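Local coordinates for protein 2-dehydro-3-deoxy-d-gluconate/2-dehydro-3-deoxy-phosphogluconate aldolase (Picrophilus torridus, PDB 4UXD) that is an aldolase of the dihydrodipicolinate synthetase family, built as a beta/alpha barrel of eight parallel strands, with four chains in the assembly, at residues C30-P35 against K52-I57; D60-M65 against K84-N89; I94-G99 against K111-I116. All coordinates share one frame; numbering follows the deposited sequence.

Contact 1. Residues C30-P35 against K52-I57; sequences CPMITP and KYLEGI
Leu-54 has CG anti to its carbonyl carbon (chi1 -77°) and holds its two methyls out from helix 44-56, while Cys-30 has SG anti to the backbone N (chi1 174°), which lays the sulfur beside those methyls. The two methyls divide the work. CD2 is the one pressed closest to the strand residue: it lies 3.4 Å from Cys-30 CB and 3.5 Å from Cys-30 SG, touching the short side chain along its CB-SG bond. Leu-54 CD1 meets the same sulfur, Cys-30 SG, at 3.8 Å and also Met-32, whose CG lies 4.1 Å from it. The methionine chain crosses that of Leu-54 at a slant, and CG, not the sulfur, is its nearest atom.

This is the first beta-alpha unit of the barrel: strand 27-31 lies in the parallel sheet, helix 44-56 packs on its outer side, and strand 61-63 follows to complete a beta-alpha-beta crossover. The alternation along the strand is plain, for Cys-30 points its side chain at the helix and Pro-31 points away, packing on Phe-63. All three touching side chains are buried and the contact is purely apolar.

Leu-54 also rests on Leu-62, as does Met-32, so the neighbouring strand shares the same core layer. Polar bonds also hold the chain here: Asn-229 reaches Pro-31 O with ND2 and Ile-33 N with OD1, and Thr-34 OG1 is bonded to Gly-69 O.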
ATOM      1  N   CYS A  30      17.306  23.617  10.007  1.00 21.83           N
ATOM      2  CA  CYS A  30      18.010  22.334  10.136  1.00 21.70           C
ATOM      3  C   CYS A  30      17.302  21.359  11.077  1.00 26.18           C
ATOM      4  O   CYS A  30      17.226  21.595  12.281  1.00 24.29           O
ATOM      5  CB  CYS A  30      19.432  22.520  10.620  1.00 19.91           C
ATOM      6  SG  CYS A  30      20.232  20.919  10.946  1.00 21.39           S
ATOM      7  N   PRO A  31      16.787  20.245  10.533  1.00 23.25           N
ATOM      8  CA  PRO A  31      16.304  19.221  11.459  1.00 25.14           C
ATOM      9  C   PRO A  31      17.513  18.479  12.021  1.00 24.70           C
ATOM     10  O   PRO A  31      18.081  17.589  11.371  1.00 15.65           O
ATOM     11  CB  PRO A  31      15.415  18.342  10.585  1.00 23.82           C
ATOM     12  CG  PRO A  31      16.014  18.432   9.229  1.00 21.78           C
ATOM     13  CD  PRO A  31      16.739  19.785   9.142  1.00 19.89           C
ATOM     14  N   MET A  32      17.926  18.900  13.214  1.00 22.17           N
ATOM     15  CA  MET A  32      19.192  18.470  13.802  1.00 23.14           C
ATOM     16  C   MET A  32      19.244  16.976  14.069  1.00 26.73           C
ATOM     17  O   MET A  32      18.290  16.399  14.598  1.00 20.33           O
ATOM     18  CB  MET A  32      19.447  19.201  15.119  1.00 28.45           C
ATOM     19  CG  MET A  32      19.510  20.711  15.013  1.00 40.54           C
ATOM     20  SD  MET A  32      19.740  21.497  16.623  1.00 34.63           S
ATOM     21  CE  MET A  32      21.350  20.846  17.068  1.00 37.18           C
ATOM     22  N   ILE A  33      20.366  16.349  13.725  1.00 23.54           N
ATOM     23  CA  ILE A  33      20.655  15.042  14.291  1.00 25.30           C
ATOM     24  C   ILE A  33      20.940  15.232  15.772  1.00 24.97           C
ATOM     25  O   ILE A  33      21.315  16.317  16.214  1.00 24.58           O
ATOM     26  CB  ILE A  33      21.854  14.344  13.624  1.00 25.93           C
ATOM     27  CG1 ILE A  33      23.106  15.222  13.722  1.00 29.27           C
ATOM     28  CG2 ILE A  33      21.532  14.010  12.172  1.00 22.50           C
ATOM     29  CD1 ILE A  33      24.379  14.502  13.363  1.00 26.92           C
ATOM     30  N   THR A  34      20.763  14.169  16.534  1.00 28.64           N
ATOM     31  CA  THR A  34      21.199  14.139  17.923  1.00 30.30           C
ATOM     32  C   THR A  34      22.519  13.358  18.036  1.00 30.14           C
ATOM     33  O   THR A  34      22.489  12.127  18.122  1.00 24.49           O
ATOM     34  CB  THR A  34      20.126  13.487  18.792  1.00 25.36           C
ATOM     35  OG1 THR A  34      18.858  14.060  18.470  1.00 23.84           O
ATOM     36  CG2 THR A  34      20.422  13.674  20.267  1.00 32.52           C
ATOM     37  N   PRO A  35      23.678  14.057  18.029  1.00 26.63           N
ATOM     38  CA  PRO A  35      24.958  13.333  18.019  1.00 27.98           C
ATOM     39  C   PRO A  35      25.110  12.366  19.195  1.00 28.81           C
ATOM     40  O   PRO A  35      24.690  12.700  20.306  1.00 29.17           O
ATOM     41  CB  PRO A  35      25.999  14.455  18.092  1.00 27.72           C
ATOM     42  CG  PRO A  35      25.316  15.646  17.541  1.00 30.46           C
ATOM     43  CD  PRO A  35      23.886  15.514  18.007  1.00 33.27           C
ATOM     44  N   LYS A  52      27.763  24.892  16.051  1.00 45.09           N
ATOM     45  CA  LYS A  52      28.703  25.895  15.563  1.00 44.07           C
ATOM     46  C   LYS A  52      28.880  25.775  14.050  1.00 41.62           C
ATOM     47  O   LYS A  52      29.161  26.771  13.373  1.00 35.91           O
ATOM     48  CB  LYS A  52      30.050  25.773  16.282  1.00 46.79           C
ATOM     49  CG  LYS A  52      30.009  26.152  17.770  1.00 43.42           C
ATOM     50  CD  LYS A  52      29.433  27.543  18.012  1.00 41.42           C
ATOM     51  CE  LYS A  52      29.891  28.126  19.353  1.00 59.50           C
ATOM     52  NZ  LYS A  52      29.402  27.384  20.553  1.00 65.21           N
ATOM     53  N   TYR A  53      28.709  24.564  13.519  1.00 39.71           N
ATOM     54  CA  TYR A  53      28.636  24.378  12.068  1.00 40.26           C
ATOM     55  C   TYR A  53      27.376  24.996  11.463  1.00 40.89           C
ATOM     56  O   TYR A  53      27.412  25.574  10.376  1.00 45.75           O
ATOM     57  CB  TYR A  53      28.668  22.906  11.702  1.00 38.44           C
ATOM     58  CG  TYR A  53      28.478  22.687  10.221  1.00 46.68           C
ATOM     59  CD1 TYR A  53      29.541  22.854   9.340  1.00 35.28           C
ATOM     60  CD2 TYR A  53      27.234  22.325   9.696  1.00 39.09           C
ATOM     61  CE1 TYR A  53      29.388  22.661   7.989  1.00 37.58           C
ATOM     62  CE2 TYR A  53      27.069  22.125   8.332  1.00 43.60           C
ATOM     63  CZ  TYR A  53      28.152  22.298   7.478  1.00 45.59           C
ATOM     64  OH  TYR A  53      28.004  22.111   6.113  1.00 33.29           O
ATOM     65  N   LEU A  54      26.257  24.862  12.161  1.00 32.93           N
ATOM     66  CA  LEU A  54      24.996  25.368  11.657  1.00 34.52           C
ATOM     67  C   LEU A  54      25.022  26.877  11.613  1.00 33.06           C
ATOM     68  O   LEU A  54      24.541  27.486  10.650  1.00 28.09           O
ATOM     69  CB  LEU A  54      23.828  24.867  12.516  1.00 31.37           C
ATOM     70  CG  LEU A  54      23.465  23.414  12.225  1.00 33.29           C
ATOM     71  CD1 LEU A  54      22.597  22.807  13.309  1.00 34.57           C
ATOM     72  CD2 LEU A  54      22.763  23.326  10.870  1.00 37.16           C
ATOM     73  N   GLU A  55      25.587  27.480  12.658  1.00 33.96           N
ATOM     74  CA  GLU A  55      25.694  28.929  12.723  1.00 30.26           C
ATOM     75  C   GLU A  55      26.590  29.437  11.586  1.00 40.81           C
ATOM     76  O   GLU A  55      26.278  30.445  10.935  1.00 27.38           O
ATOM     77  CB  GLU A  55      26.217  29.349  14.085  1.00 25.83           C
ATOM     78  CG  GLU A  55      25.175  29.169  15.185  1.00 41.70           C
ATOM     79  CD  GLU A  55      25.697  29.408  16.598  1.00 45.44           C
ATOM     80  OE1 GLU A  55      26.916  29.626  16.785  1.00 41.78           O
ATOM     81  OE2 GLU A  55      24.863  29.373  17.528  1.00 42.80           O
ATOM     82  N   GLY A  56      27.673  28.703  11.328  1.00 38.71           N
ATOM     83  CA  GLY A  56      28.626  29.043  10.284  1.00 35.59           C
ATOM     84  C   GLY A  56      28.038  29.165   8.883  1.00 42.63           C
ATOM     85  O   GLY A  56      28.333  30.130   8.172  1.00 41.68           O
ATOM     86  N   ILE A  57      27.218  28.194   8.482  1.00 34.62           N
ATOM     87  CA  ILE A  57      26.547  28.225   7.175  1.00 28.55           C
ATOM     88  C   ILE A  57      25.234  28.999   7.202  1.00 30.43           C
ATOM     89  O   ILE A  57      24.498  28.992   6.228  1.00 40.82           O
ATOM     90  CB  ILE A  57      26.249  26.804   6.648  1.00 38.67           C
ATOM     91  CG1 ILE A  57      25.256  26.083   7.570  1.00 43.32           C
ATOM     92  CG2 ILE A  57      27.559  26.010   6.493  1.00 42.79           C
ATOM     93  CD1 ILE A  57      24.887  24.682   7.126  1.00 39.83           C
TER

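Contact 2. Residues D60-M65 against K84-N89; sequences DYLFPM and KFVREN
In the second beta-alpha unit of the barrel, strand 61-63 is backed by helix 76-88, and Val-86 is the helix residue that reaches Leu-62 and Pro-64. A single methyl does the touching: Val-86 CG1 lies 3.9 Å from Leu-62 CD1 and 4.3 Å from Pro-64 CG. CG1 stands anti to the valine backbone N (chi1 172°), and this rotation sends it toward the strand. Leu-62 comes to it with the end of its CD1 branch, whereas Pro-64 offers the tip of its ring. The backbones come nearest at the same place, with Pro-64 CA and Val-86 CA 7.6 Å apart.

Phe-63, between the two contacting residues, turns the other way and makes a cation-pi contact with Lys-182. Pro-64 also packs on Phe-82 and Leu-83, one turn earlier on the same helix as Val-86.

Polar bonds cluster near the end of the helix. Asn-89 folds its amide back so that ND2 donates to Phe-85 O at 2.9 Å, with an N-H...O angle of 154°; the nitrogen is tilted 34° from the carbonyl plane. The same ND2 stands 3.2 Å above the plane of the Phe-85 ring, displaced toward its rim. Arg-87 pairs with Glu-119 through NH1 and reaches Ser-90 O and Lys-92 O through NH2. Apolar side chains of a strand packed against the helix outside it form the usual strand-helix interface of a TIM barrel.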
ATOM      1  N   ASP A  60      18.688  29.392   9.435  1.00 30.80           N
ATOM      2  CA  ASP A  60      17.891  30.365  10.179  1.00 24.73           C
ATOM      3  C   ASP A  60      17.258  29.786  11.441  1.00 28.01           C
ATOM      4  O   ASP A  60      17.032  30.502  12.403  1.00 28.67           O
ATOM      5  CB  ASP A  60      16.791  30.926   9.277  1.00 31.77           C
ATOM      6  CG  ASP A  60      17.325  31.407   7.956  1.00 35.25           C
ATOM      7  OD1 ASP A  60      17.801  32.556   7.900  1.00 48.12           O
ATOM      8  OD2 ASP A  60      17.284  30.634   6.979  1.00 26.93           O
ATOM      9  N   TYR A  61      16.938  28.496  11.418  1.00 34.97           N
ATOM     10  CA  TYR A  61      16.308  27.853  12.561  1.00 29.02           C
ATOM     11  C   TYR A  61      16.986  26.535  12.892  1.00 28.52           C
ATOM     12  O   TYR A  61      17.425  25.802  12.003  1.00 21.82           O
ATOM     13  CB  TYR A  61      14.822  27.609  12.308  1.00 27.97           C
ATOM     14  CG  TYR A  61      14.049  28.854  11.984  1.00 28.80           C
ATOM     15  CD1 TYR A  61      13.944  29.303  10.679  1.00 35.07           C
ATOM     16  CD2 TYR A  61      13.410  29.577  12.974  1.00 34.14           C
ATOM     17  CE1 TYR A  61      13.231  30.441  10.376  1.00 39.17           C
ATOM     18  CE2 TYR A  61      12.690  30.718  12.676  1.00 24.21           C
ATOM     19  CZ  TYR A  61      12.610  31.144  11.375  1.00 33.78           C
ATOM     20  OH  TYR A  61      11.906  32.283  11.060  1.00 45.70           O
ATOM     21  N   LEU A  62      17.083  26.275  14.194  1.00 29.14           N
ATOM     22  CA  LEU A  62      17.471  24.981  14.705  1.00 29.21           C
ATOM     23  C   LEU A  62      16.205  24.261  15.108  1.00 39.15           C
ATOM     24  O   LEU A  62      15.346  24.821  15.822  1.00 23.98           O
ATOM     25  CB  LEU A  62      18.409  25.094  15.908  1.00 36.55           C
ATOM     26  CG  LEU A  62      19.613  26.021  15.794  1.00 39.97           C
ATOM     27  CD1 LEU A  62      20.582  25.735  16.944  1.00 37.30           C
ATOM     28  CD2 LEU A  62      20.285  25.892  14.440  1.00 41.01           C
ATOM     29  N   PHE A  63      16.114  23.019  14.640  1.00 39.01           N
ATOM     30  CA  PHE A  63      14.991  22.144  14.904  1.00 31.43           C
ATOM     31  C   PHE A  63      15.514  20.878  15.576  1.00 25.92           C
ATOM     32  O   PHE A  63      15.710  19.858  14.926  1.00 26.11           O
ATOM     33  CB  PHE A  63      14.251  21.820  13.598  1.00 28.14           C
ATOM     34  CG  PHE A  63      13.158  20.793  13.740  1.00 32.99           C
ATOM     35  CD1 PHE A  63      12.608  20.487  14.982  1.00 26.29           C
ATOM     36  CD2 PHE A  63      12.683  20.126  12.618  1.00 25.78           C
ATOM     37  CE1 PHE A  63      11.609  19.554  15.098  1.00 24.57           C
ATOM     38  CE2 PHE A  63      11.686  19.190  12.734  1.00 20.15           C
ATOM     39  CZ  PHE A  63      11.142  18.908  13.973  1.00 24.28           C
ATOM     40  N   PRO A  64      15.729  20.936  16.890  1.00 25.56           N
ATOM     41  CA  PRO A  64      16.140  19.728  17.604  1.00 26.32           C
ATOM     42  C   PRO A  64      14.990  18.747  17.810  1.00 23.67           C
ATOM     43  O   PRO A  64      13.846  19.175  17.998  1.00 24.01           O
ATOM     44  CB  PRO A  64      16.639  20.274  18.946  1.00 26.03           C
ATOM     45  CG  PRO A  64      15.840  21.529  19.147  1.00 24.91           C
ATOM     46  CD  PRO A  64      15.640  22.108  17.782  1.00 31.98           C
ATOM     47  N   MET A  65      15.312  17.456  17.775  1.00 20.31           N
ATOM     48  CA  MET A  65      14.377  16.368  18.062  1.00 20.76           C
ATOM     49  C   MET A  65      13.228  16.302  17.048  1.00 24.08           C
ATOM     50  O   MET A  65      12.065  16.108  17.404  1.00 17.25           O
ATOM     51  CB  MET A  65      13.834  16.493  19.494  1.00 28.94           C
ATOM     52  CG  MET A  65      14.869  16.166  20.582  1.00 25.50           C
ATOM     53  SD  MET A  65      15.394  14.431  20.571  1.00 22.35           S
ATOM     54  CE  MET A  65      16.748  14.486  21.748  1.00 31.61           C
ATOM     55  N   LYS A  84      17.315  21.897  26.277  1.00 32.03           N
ATOM     56  CA  LYS A  84      17.972  22.865  27.127  1.00 30.83           C
ATOM     57  C   LYS A  84      19.373  23.180  26.597  1.00 27.33           C
ATOM     58  O   LYS A  84      19.753  24.341  26.476  1.00 26.41           O
ATOM     59  CB  LYS A  84      18.045  22.351  28.566  1.00 39.87           C
ATOM     60  CG  LYS A  84      17.946  23.449  29.622  1.00 27.62           C
ATOM     61  CD  LYS A  84      17.994  22.889  31.026  1.00 40.77           C
ATOM     62  CE  LYS A  84      19.402  22.424  31.387  1.00 68.58           C
ATOM     63  NZ  LYS A  84      19.528  21.987  32.808  1.00 59.46           N
ATOM     64  N   PHE A  85      20.134  22.151  26.263  1.00 25.36           N
ATOM     65  CA  PHE A  85      21.497  22.360  25.813  1.00 35.54           C
ATOM     66  C   PHE A  85      21.488  23.250  24.590  1.00 37.31           C
ATOM     67  O   PHE A  85      22.158  24.281  24.552  1.00 44.95           O
ATOM     68  CB  PHE A  85      22.187  21.033  25.507  1.00 32.63           C
ATOM     69  CG  PHE A  85      23.617  21.181  25.045  1.00 38.58           C
ATOM     70  CD1 PHE A  85      24.646  21.363  25.965  1.00 35.67           C
ATOM     71  CD2 PHE A  85      23.938  21.121  23.697  1.00 33.54           C
ATOM     72  CE1 PHE A  85      25.974  21.492  25.540  1.00 27.61           C
ATOM     73  CE2 PHE A  85      25.266  21.243  23.270  1.00 34.64           C
ATOM     74  CZ  PHE A  85      26.276  21.437  24.200  1.00 34.42           C
ATOM     75  N   VAL A  86      20.684  22.869  23.609  1.00 40.14           N
ATOM     76  CA  VAL A  86      20.620  23.596  22.355  1.00 40.13           C
ATOM     77  C   VAL A  86      20.183  25.040  22.585  1.00 32.51           C
ATOM     78  O   VAL A  86      20.732  25.955  21.974  1.00 35.09           O
ATOM     79  CB  VAL A  86      19.667  22.889  21.381  1.00 36.77           C
ATOM     80  CG1 VAL A  86      19.429  23.722  20.134  1.00 24.93           C
ATOM     81  CG2 VAL A  86      20.237  21.518  21.033  1.00 33.62           C
ATOM     82  N   ARG A  87      19.202  25.237  23.463  1.00 26.78           N
ATOM     83  CA  ARG A  87      18.727  26.581  23.775  1.00 38.28           C
ATOM     84  C   ARG A  87      19.807  27.380  24.481  1.00 36.27           C
ATOM     85  O   ARG A  87      19.845  28.598  24.359  1.00 36.15           O
ATOM     86  CB  ARG A  87      17.453  26.542  24.640  1.00 31.91           C
ATOM     87  CG  ARG A  87      17.049  27.885  25.293  1.00 28.95           C
ATOM     88  CD  ARG A  87      16.502  28.952  24.321  1.00 28.23           C
ATOM     89  NE  ARG A  87      17.427  29.320  23.247  1.00 23.27           N
ATOM     90  CZ  ARG A  87      17.069  29.954  22.133  1.00 26.24           C
ATOM     91  NH1 ARG A  87      15.807  30.319  21.932  1.00 28.51           N
ATOM     92  NH2 ARG A  87      17.973  30.218  21.206  1.00 30.00           N
ATOM     93  N   GLU A  88      20.686  26.693  25.206  1.00 36.55           N
ATOM     94  CA  GLU A  88      21.686  27.371  26.013  1.00 40.12           C
ATOM     95  C   GLU A  88      23.017  27.578  25.300  1.00 39.56           C
ATOM     96  O   GLU A  88      23.917  28.232  25.840  1.00 42.28           O
ATOM     97  CB  GLU A  88      21.933  26.593  27.301  1.00 42.68           C
ATOM     98  CG  GLU A  88      20.932  26.877  28.388  1.00 45.61           C
ATOM     99  CD  GLU A  88      21.203  26.061  29.631  1.00 53.79           C
ATOM    100  OE1 GLU A  88      22.186  25.282  29.631  1.00 50.10           O
ATOM    101  OE2 GLU A  88      20.432  26.201  30.603  1.00 52.82           O
ATOM    102  N   ASN A  89      23.151  27.039  24.096  1.00 31.77           N
ATOM    103  CA  ASN A  89      24.422  27.137  23.392  1.00 29.71           C
ATOM    104  C   ASN A  89      24.277  27.700  21.999  1.00 26.04           C
ATOM    105  O   ASN A  89      25.166  27.569  21.159  1.00 36.33           O
ATOM    106  CB  ASN A  89      25.088  25.775  23.373  1.00 40.04           C
ATOM    107  CG  ASN A  89      25.609  25.388  24.745  1.00 40.85           C
ATOM    108  OD1 ASN A  89      26.656  25.863  25.173  1.00 48.92           O
ATOM    109  ND2 ASN A  89      24.861  24.553  25.452  1.00 42.09           N
TER

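Contact 3. Residues I94-G99 against K111-I116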
ATOM      1  N   ILE A  94      14.746  28.724  17.820  1.00 39.44           N
ATOM      2  CA  ILE A  94      14.592  27.276  17.904  1.00 29.23           C
ATOM      3  C   ILE A  94      13.141  26.881  17.681  1.00 30.41           C
ATOM      4  O   ILE A  94      12.221  27.549  18.170  1.00 29.18           O
ATOM      5  CB  ILE A  94      15.082  26.741  19.287  1.00 25.01           C
ATOM      6  CG1 ILE A  94      16.584  26.959  19.425  1.00 23.58           C
ATOM      7  CG2 ILE A  94      14.780  25.249  19.457  1.00 26.71           C
ATOM      8  CD1 ILE A  94      17.134  26.702  20.795  1.00 22.83           C
ATOM      9  N   MET A  95      12.955  25.813  16.905  1.00 32.27           N
ATOM     10  CA  MET A  95      11.679  25.101  16.814  1.00 24.24           C
ATOM     11  C   MET A  95      11.841  23.755  17.492  1.00 23.06           C
ATOM     12  O   MET A  95      12.533  22.888  16.976  1.00 26.37           O
ATOM     13  CB  MET A  95      11.256  24.875  15.368  1.00 27.14           C
ATOM     14  CG  MET A  95      11.356  26.068  14.462  1.00 34.44           C
ATOM     15  SD  MET A  95      10.928  25.574  12.781  1.00 30.16           S
ATOM     16  CE  MET A  95      10.731  27.174  11.990  1.00 38.06           C
ATOM     17  N   ALA A  96      11.216  23.565  18.640  1.00 25.04           N
ATOM     18  CA  ALA A  96      11.412  22.331  19.392  1.00 25.65           C
ATOM     19  C   ALA A  96      10.500  21.217  18.891  1.00 26.25           C
ATOM     20  O   ALA A  96       9.280  21.378  18.820  1.00 19.30           O
ATOM     21  CB  ALA A  96      11.175  22.574  20.875  1.00 25.06           C
ATOM     22  N   GLY A  97      11.090  20.083  18.547  1.00 22.22           N
ATOM     23  CA  GLY A  97      10.297  18.910  18.276  1.00 23.29           C
ATOM     24  C   GLY A  97       9.694  18.477  19.585  1.00 14.39           C
ATOM     25  O   GLY A  97      10.421  18.080  20.473  1.00 16.74           O
ATOM     26  N   VAL A  98       8.375  18.569  19.711  1.00 16.85           N
ATOM     27  CA  VAL A  98       7.682  18.171  20.939  1.00 15.52           C
ATOM     28  C   VAL A  98       6.802  16.928  20.695  1.00 25.75           C
ATOM     29  O   VAL A  98       5.818  16.673  21.412  1.00 16.61           O
ATOM     30  CB  VAL A  98       6.840  19.355  21.492  1.00 15.95           C
ATOM     31  CG1 VAL A  98       7.767  20.503  21.902  1.00 19.16           C
ATOM     32  CG2 VAL A  98       5.827  19.857  20.469  1.00 14.50           C
ATOM     33  N   GLY A  99       7.192  16.148  19.681  1.00 25.51           N
ATOM     34  CA  GLY A  99       6.478  14.951  19.270  1.00 15.22           C
ATOM     35  C   GLY A  99       6.438  13.834  20.294  1.00 16.26           C
ATOM     36  O   GLY A  99       7.381  13.627  21.053  1.00 18.77           O
ATOM     37  N   LYS A 111       5.470  23.164  27.477  1.00 33.85           N
ATOM     38  CA  LYS A 111       5.564  23.983  28.673  1.00 35.60           C
ATOM     39  C   LYS A 111       7.013  24.256  29.028  1.00 31.95           C
ATOM     40  O   LYS A 111       7.387  25.374  29.365  1.00 28.02           O
ATOM     41  CB  LYS A 111       4.854  23.287  29.840  1.00 38.51           C
ATOM     42  CG  LYS A 111       4.792  24.094  31.119  1.00 52.24           C
ATOM     43  CD  LYS A 111       3.632  23.647  32.000  1.00 66.37           C
ATOM     44  CE  LYS A 111       3.845  22.248  32.550  1.00 67.33           C
ATOM     45  NZ  LYS A 111       2.648  21.748  33.275  1.00 75.30           N
ATOM     46  N   PHE A 112       7.824  23.215  28.930  1.00 35.48           N
ATOM     47  CA  PHE A 112       9.238  23.295  29.255  1.00 33.14           C
ATOM     48  C   PHE A 112      10.002  24.156  28.258  1.00 33.65           C
ATOM     49  O   PHE A 112      10.893  24.901  28.641  1.00 33.08           O
ATOM     50  CB  PHE A 112       9.821  21.884  29.301  1.00 29.03           C
ATOM     51  CG  PHE A 112      11.315  21.838  29.405  1.00 33.23           C
ATOM     52  CD1 PHE A 112      12.101  21.810  28.268  1.00 38.22           C
ATOM     53  CD2 PHE A 112      11.936  21.789  30.644  1.00 34.62           C
ATOM     54  CE1 PHE A 112      13.490  21.743  28.359  1.00 36.42           C
ATOM     55  CE2 PHE A 112      13.319  21.722  30.737  1.00 41.47           C
ATOM     56  CZ  PHE A 112      14.096  21.698  29.589  1.00 30.16           C
ATOM     57  N   SER A 113       9.651  24.060  26.979  1.00 35.08           N
ATOM     58  CA  SER A 113      10.371  24.809  25.954  1.00 36.22           C
ATOM     59  C   SER A 113       9.870  26.261  25.867  1.00 36.13           C
ATOM     60  O   SER A 113      10.617  27.158  25.457  1.00 31.36           O
ATOM     61  CB  SER A 113      10.270  24.100  24.596  1.00 44.79           C
ATOM     62  OG  SER A 113       8.999  23.511  24.392  1.00 50.39           O
ATOM     63  N   MET A 114       8.625  26.506  26.272  1.00 35.41           N
ATOM     64  CA  MET A 114       8.162  27.881  26.443  1.00 34.43           C
ATOM     65  C   MET A 114       8.931  28.552  27.593  1.00 38.51           C
ATOM     66  O   MET A 114       9.439  29.659  27.445  1.00 40.26           O
ATOM     67  CB  MET A 114       6.663  27.931  26.720  1.00 32.65           C
ATOM     68  CG  MET A 114       6.058  29.328  26.543  1.00 39.20           C
ATOM     69  SD  MET A 114       4.257  29.394  26.754  1.00 52.45           S
ATOM     70  CE  MET A 114       4.124  29.296  28.545  1.00 49.28           C
ATOM     71  N   ASP A 115       9.045  27.859  28.723  1.00 38.39           N
ATOM     72  CA  ASP A 115       9.651  28.429  29.925  1.00 29.95           C
ATOM     73  C   ASP A 115      11.160  28.658  29.819  1.00 36.17           C
ATOM     74  O   ASP A 115      11.714  29.391  30.643  1.00 45.11           O
ATOM     75  CB  ASP A 115       9.371  27.532  31.138  1.00 25.28           C
ATOM     76  CG  ASP A 115       7.886  27.485  31.511  1.00 36.51           C
ATOM     77  OD1 ASP A 115       7.098  28.311  30.991  1.00 36.98           O
ATOM     78  OD2 ASP A 115       7.512  26.617  32.330  1.00 31.80           O
ATOM     79  N   ILE A 116      11.827  28.041  28.838  1.00 33.69           N
ATOM     80  CA  ILE A 116      13.257  28.291  28.620  1.00 29.82           C
ATOM     81  C   ILE A 116      13.470  29.137  27.362  1.00 38.28           C
ATOM     82  O   ILE A 116      14.582  29.234  26.852  1.00 32.72           O
ATOM     83  CB  ILE A 116      14.099  26.974  28.516  1.00 36.97           C
ATOM     84  CG1 ILE A 116      13.736  26.133  27.279  1.00 38.38           C
ATOM     85  CG2 ILE A 116      13.935  26.133  29.779  1.00 34.28           C
ATOM     86  CD1 ILE A 116      14.783  25.060  26.941  1.00 26.99           C
TER
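Ser-113 leaves helix 103-115 with CB facing the methyl of Ala-96, CB to CB at 4.1 Å. One bond further, Ser-113 OG lies 4.1 Å from Val-98 CG1, a van der Waals approach of a hydroxyl to a methyl. The polar need of OG is met inside its own helix: its proton goes to Leu-109 O, the stronger partner, with Met-110 O sharing it or serving as an alternative. Lying between the backbone N and the carbonyl carbon (chi1 37°), OG can reach the carbonyls of the preceding turn and still touch Val-98. The serine can thus be buried against an apolar strand face.

Both Ala-96 and Ser-113 are small, and the backbones come close, with 7.1 Å between Ala-96 CA and Ser-113 CA. The pair belongs to the third beta-alpha unit of the barrel, the crossover from strand 95-97 through helix 103-115 to strand 120-123. Ala-96 and Val-98 point at the helix, with Gly-97 between them. Val-98 has CG1 anti to its carbonyl carbon (chi1 -64°) and packs as well on Val-106, Leu-109 and Met-110, so it is held along more than one turn of the helix. Ile-118 touches both Ala-96 and Ser-113, filling in beside the pair as the chain runs on to the next strand.

Helix 76-88 lies against the strand on another flank, where Leu-83 meets Ala-96, and Val-86 and Arg-87 meet Ile-94.

From the N terminus, strand 27-31 leads through helix 44-56, and contact 1 closes that loop before strand 61-63 begins. Contact 2 closes the next, from strand 61-63 to helix 76-88, and contact 3 the third, from strand 95-97 to helix 103-115. The three loops follow in series, neither nesting nor crossing. Neighbours are stitched through the sheet: Met-32 N meets Phe-63 O at 3.0 Å between contacts 1 and 2, and Met-95 N meets Leu-62 O at 2.8 Å between contacts 2 and 3, which closes the barrel. Contacts 1 and 3, with centres about 17 Å apart, do not touch; strand 61-63 stands between their strands.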